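Aldehyde dehydrogenase family protein (Pseudomonas syringae pv. tomato, PDB 5IUV) probably oxidises indole-3-acetaldehyde to the auxin indole-3-acetic acid, using NAD+ as the cofactor. Local coordinates at residues T29-C39 against K50-R61. Numbering follows the deposited sequence.
Sequences TAAASGETFDC and KVASCDAADAQR
Phe37 and Val51 pair across the two-stranded antiparallel hairpin formed by strands 36-40 and 47-52, near the N-terminus of this aldehyde dehydrogenase. They are a hydrogen-bonded pair: Phe37 N reaches Val51 O at 2.8 Å, and Val51 N returns a nearly straight bond (174°) to Phe37 O. The ladder ends with Ser53 N giving to Glu35 O from above the carbonyl plane. With CG between its own N and carbonyl carbon (chi1 64°), Phe37 lies alongside Val51, whose CB makes a CH-pi contact 4.0 Å from the ring centroid; Ser53 CB sits at the ring edge. Val51 CG2 packs on Cys39 CB, and Pro197 and Tyr223 pack against this face, where the Phe37 side chain comes to about 4 Å from that of Glu194, an NAD-binding residue. On the other face Lys50, its chain bent at the last torsion, brings NZ to 2.8 Å from Asp38 OD1 in an exposed salt bridge.

Before the hairpin, a type I turn from Ala31 to Gly34 docks onto the start of helix 56-72. The buried Asp58 carboxylate ties the two together: OD1 takes Ala32 N through its syn lone pair at 2.8 Å, while OD2 uses its anti lone pair for Asp55 N, so both oxygens hold the group's rotation. One water bridges OD1 to Ala30 O and Arg61 NH2, and a second joins OD2 to Ser33 N. Ala31 CB nestles against Cys54 SG at 4.1 Å, and Thr29 OG1 lies 3.1 Å from Arg61 NH2, at the edge of the guanidinium.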
loop_
_atom_site.group_PDB
_atom_site.type_symbol
_atom_site.label_atom_id
_atom_site.label_comp_id
_atom_site.label_asym_id
_atom_site.label_seq_id
_atom_site.Cartn_x
_atom_site.Cartn_y
_atom_site.Cartn_z
ATOM N N THR A 29 -27.943 8.943 32.275
ATOM C CA THR A 29 -28.328 10.234 32.824
ATOM C C THR A 29 -29.563 10.758 32.113
ATOM O O THR A 29 -29.761 10.500 30.926
ATOM C CB THR A 29 -27.176 11.269 32.697
ATOM O OG1 THR A 29 -27.611 12.542 33.183
ATOM C CG2 THR A 29 -26.745 11.419 31.241
ATOM N N ALA A 30 -30.405 11.488 32.834
ATOM C CA ALA A 30 -31.498 12.192 32.186
ATOM C C ALA A 30 -30.904 13.343 31.392
ATOM O O ALA A 30 -29.755 13.730 31.607
ATOM C CB ALA A 30 -32.511 12.697 33.205
ATOM N N ALA A 31 -31.672 13.888 30.459
ATOM C CA ALA A 31 -31.260 15.125 29.816
ATOM C C ALA A 31 -31.315 16.237 30.863
ATOM O O ALA A 31 -32.080 16.145 31.819
ATOM C CB ALA A 31 -32.146 15.442 28.625
ATOM N N ALA A 32 -30.484 17.264 30.693
ATOM C CA ALA A 32 -30.391 18.364 31.654
ATOM C C ALA A 32 -31.760 18.977 31.979
ATOM O O ALA A 32 -32.037 19.322 33.121
ATOM C CB ALA A 32 -29.441 19.443 31.123
ATOM N N SER A 33 -32.614 19.086 30.968
ATOM C CA SER A 33 -33.954 19.644 31.122
ATOM C C SER A 33 -34.916 18.702 31.838
ATOM O O SER A 33 -35.959 19.130 32.342
ATOM C CB SER A 33 -34.531 19.981 29.754
ATOM O OG SER A 33 -34.701 18.787 29.008
ATOM N N GLY A 34 -34.582 17.414 31.845
ATOM C CA GLY A 34 -35.451 16.399 32.413
ATOM C C GLY A 34 -36.495 15.917 31.422
ATOM O O GLY A 34 -37.299 15.040 31.734
ATOM N N GLU A 35 -36.476 16.489 30.221
ATOM C CA GLU A 35 -37.485 16.191 29.211
ATOM C C GLU A 35 -37.289 14.830 28.558
ATOM O O GLU A 35 -36.167 14.338 28.432
ATOM C CB GLU A 35 -37.491 17.280 28.137
ATOM C CG GLU A 35 -37.961 18.629 28.665
ATOM C CD GLU A 35 -38.046 19.691 27.586
ATOM O OE1 GLU A 35 -37.940 19.339 26.391
ATOM O OE2 GLU A 35 -38.222 20.880 27.936
ATOM N N THR A 36 -38.400 14.233 28.141
ATOM C CA THR A 36 -38.383 12.954 27.444
ATOM C C THR A 36 -39.288 12.999 26.213
ATOM O O THR A 36 -40.120 13.900 26.081
ATOM C CB THR A 36 -38.837 11.794 28.363
ATOM O OG1 THR A 36 -40.195 12.004 28.769
ATOM C CG2 THR A 36 -37.961 11.705 29.601
ATOM N N PHE A 37 -39.124 12.031 25.313
ATOM C CA PHE A 37 -40.102 11.805 24.254
ATOM C C PHE A 37 -40.549 10.347 24.290
ATOM O O PHE A 37 -39.781 9.465 24.686
ATOM C CB PHE A 37 -39.542 12.178 22.871
ATOM C CG PHE A 37 -38.375 11.335 22.415
ATOM C CD1 PHE A 37 -38.584 10.175 21.683
ATOM C CD2 PHE A 37 -37.070 11.729 22.677
ATOM C CE1 PHE A 37 -37.511 9.399 21.246
ATOM C CE2 PHE A 37 -35.990 10.963 22.242
ATOM C CZ PHE A 37 -36.209 9.800 21.523
ATOM N N ASP A 38 -41.793 10.101 23.895
ATOM C CA ASP A 38 -42.327 8.744 23.882
ATOM C C ASP A 38 -41.726 7.920 22.753
ATOM O O ASP A 38 -41.753 8.324 21.593
ATOM C CB ASP A 38 -43.851 8.763 23.750
ATOM C CG ASP A 38 -44.541 9.340 24.970
ATOM O OD1 ASP A 38 -43.883 9.523 26.014
ATOM O OD2 ASP A 38 -45.757 9.600 24.879
ATOM N N CYS A 39 -41.166 6.768 23.104
ATOM C CA CYS A 39 -40.690 5.816 22.114
ATOM C C CYS A 39 -41.808 4.819 21.822
ATOM O O CYS A 39 -42.102 3.950 22.645
ATOM C CB CYS A 39 -39.429 5.095 22.610
ATOM S SG CYS A 39 -38.637 4.000 21.402
ATOM N N LYS A 50 -39.979 5.991 27.868
ATOM C CA LYS A 50 -39.813 7.430 27.808
ATOM C C LYS A 50 -38.315 7.683 27.715
ATOM O O LYS A 50 -37.553 7.321 28.610
ATOM C CB LYS A 50 -40.453 8.116 29.017
ATOM C CG LYS A 50 -41.987 8.021 29.019
ATOM C CD LYS A 50 -42.630 8.979 30.016
ATOM C CE LYS A 50 -44.154 8.940 29.925
ATOM N NZ LYS A 50 -44.683 9.526 28.662
ATOM N N VAL A 51 -37.898 8.270 26.600
ATOM C CA VAL A 51 -36.487 8.415 26.275
ATOM C C VAL A 51 -36.012 9.848 26.481
ATOM O O VAL A 51 -36.711 10.787 26.116
ATOM C CB VAL A 51 -36.225 7.989 24.813
ATOM C CG1 VAL A 51 -34.773 8.234 24.414
ATOM C CG2 VAL A 51 -36.611 6.531 24.616
ATOM N N ALA A 52 -34.821 10.009 27.056
ATOM C CA ALA A 52 -34.257 11.334 27.299
ATOM C C ALA A 52 -34.220 12.165 26.016
ATOM O O ALA A 52 -33.771 11.692 24.973
ATOM C CB ALA A 52 -32.861 11.214 27.894
ATOM N N SER A 53 -34.732 13.388 26.088
ATOM C CA SER A 53 -34.723 14.286 24.942
ATOM C C SER A 53 -33.623 15.326 25.116
ATOM O O SER A 53 -33.857 16.391 25.682
ATOM C CB SER A 53 -36.090 14.967 24.770
ATOM O OG SER A 53 -36.118 15.764 23.601
ATOM N N CYS A 54 -32.418 15.008 24.639
ATOM C CA CYS A 54 -31.267 15.877 24.845
ATOM C C CYS A 54 -31.307 17.131 23.975
ATOM O O CYS A 54 -31.982 17.167 22.945
ATOM C CB CYS A 54 -29.972 15.104 24.585
ATOM S SG CYS A 54 -29.771 13.719 25.717
ATOM N N ASP A 55 -30.576 18.155 24.409
ATOM C CA ASP A 55 -30.530 19.436 23.714
ATOM C C ASP A 55 -29.093 19.959 23.760
ATOM O O ASP A 55 -28.166 19.205 24.081
ATOM C CB ASP A 55 -31.509 20.434 24.349
ATOM C CG ASP A 55 -32.051 21.463 23.350
ATOM O OD1 ASP A 55 -31.289 21.934 22.474
ATOM O OD2 ASP A 55 -33.250 21.806 23.448
ATOM N N ALA A 56 -28.915 21.245 23.466
ATOM C CA ALA A 56 -27.580 21.837 23.357
ATOM C C ALA A 56 -26.730 21.655 24.619
ATOM O O ALA A 56 -25.519 21.425 24.527
ATOM C CB ALA A 56 -27.691 23.316 23.012
ATOM N N ALA A 57 -27.355 21.756 25.789
ATOM C CA ALA A 57 -26.621 21.630 27.050
ATOM C C ALA A 57 -26.016 20.238 27.219
ATOM O O ALA A 57 -24.906 20.077 27.745
ATOM C CB ALA A 57 -27.528 21.952 28.227
ATOM N N ASP A 58 -26.753 19.227 26.775
ATOM C CA ASP A 58 -26.284 17.856 26.873
ATOM C C ASP A 58 -25.160 17.584 25.874
ATOM O O ASP A 58 -24.219 16.846 26.183
ATOM C CB ASP A 58 -27.449 16.888 26.670
ATOM C CG ASP A 58 -28.615 17.197 27.590
ATOM O OD1 ASP A 58 -28.482 16.980 28.815
ATOM O OD2 ASP A 58 -29.655 17.679 27.095
ATOM N N ALA A 59 -25.260 18.182 24.688
ATOM C CA ALA A 59 -24.178 18.131 23.714
ATOM C C ALA A 59 -22.903 18.709 24.318
ATOM O O ALA A 59 -21.829 18.132 24.185
ATOM C CB ALA A 59 -24.552 18.889 22.442
ATOM N N GLN A 60 -23.030 19.854 24.981
ATOM C CA GLN A 60 -21.888 20.480 25.637
ATOM C C GLN A 60 -21.241 19.561 26.668
ATOM O O GLN A 60 -20.018 19.414 26.692
ATOM C CB GLN A 60 -22.303 21.789 26.305
ATOM C CG GLN A 60 -21.168 22.484 27.048
ATOM C CD GLN A 60 -20.019 22.900 26.127
ATOM O OE1 GLN A 60 -20.229 23.279 24.972
ATOM N NE2 GLN A 60 -18.802 22.839 26.646
ATOM N N ARG A 61 -22.050 18.939 27.524
ATOM C CA ARG A 61 -21.488 18.077 28.551
ATOM C C ARG A 61 -20.856 16.832 27.933
ATOM O O ARG A 61 -19.811 16.376 28.387
ATOM C CB ARG A 61 -22.543 17.668 29.585
ATOM C CG ARG A 61 -21.940 16.914 30.766
ATOM C CD ARG A 61 -22.797 16.998 32.030
ATOM N NE ARG A 61 -24.010 16.186 31.973
ATOM C CZ ARG A 61 -24.072 14.911 32.350
ATOM N NH1 ARG A 61 -22.982 14.294 32.794
ATOM N NH2 ARG A 61 -25.222 14.248 32.281
HETATM O O HOH W 1 -27.502 14.994 30.707
HETATM O O HOH W 2 -31.591 19.249 28.165
HETATM O O HOH W 3 -33.949 18.886 26.619
HETATM O O HOH W 4 -37.997 17.578 24.262
#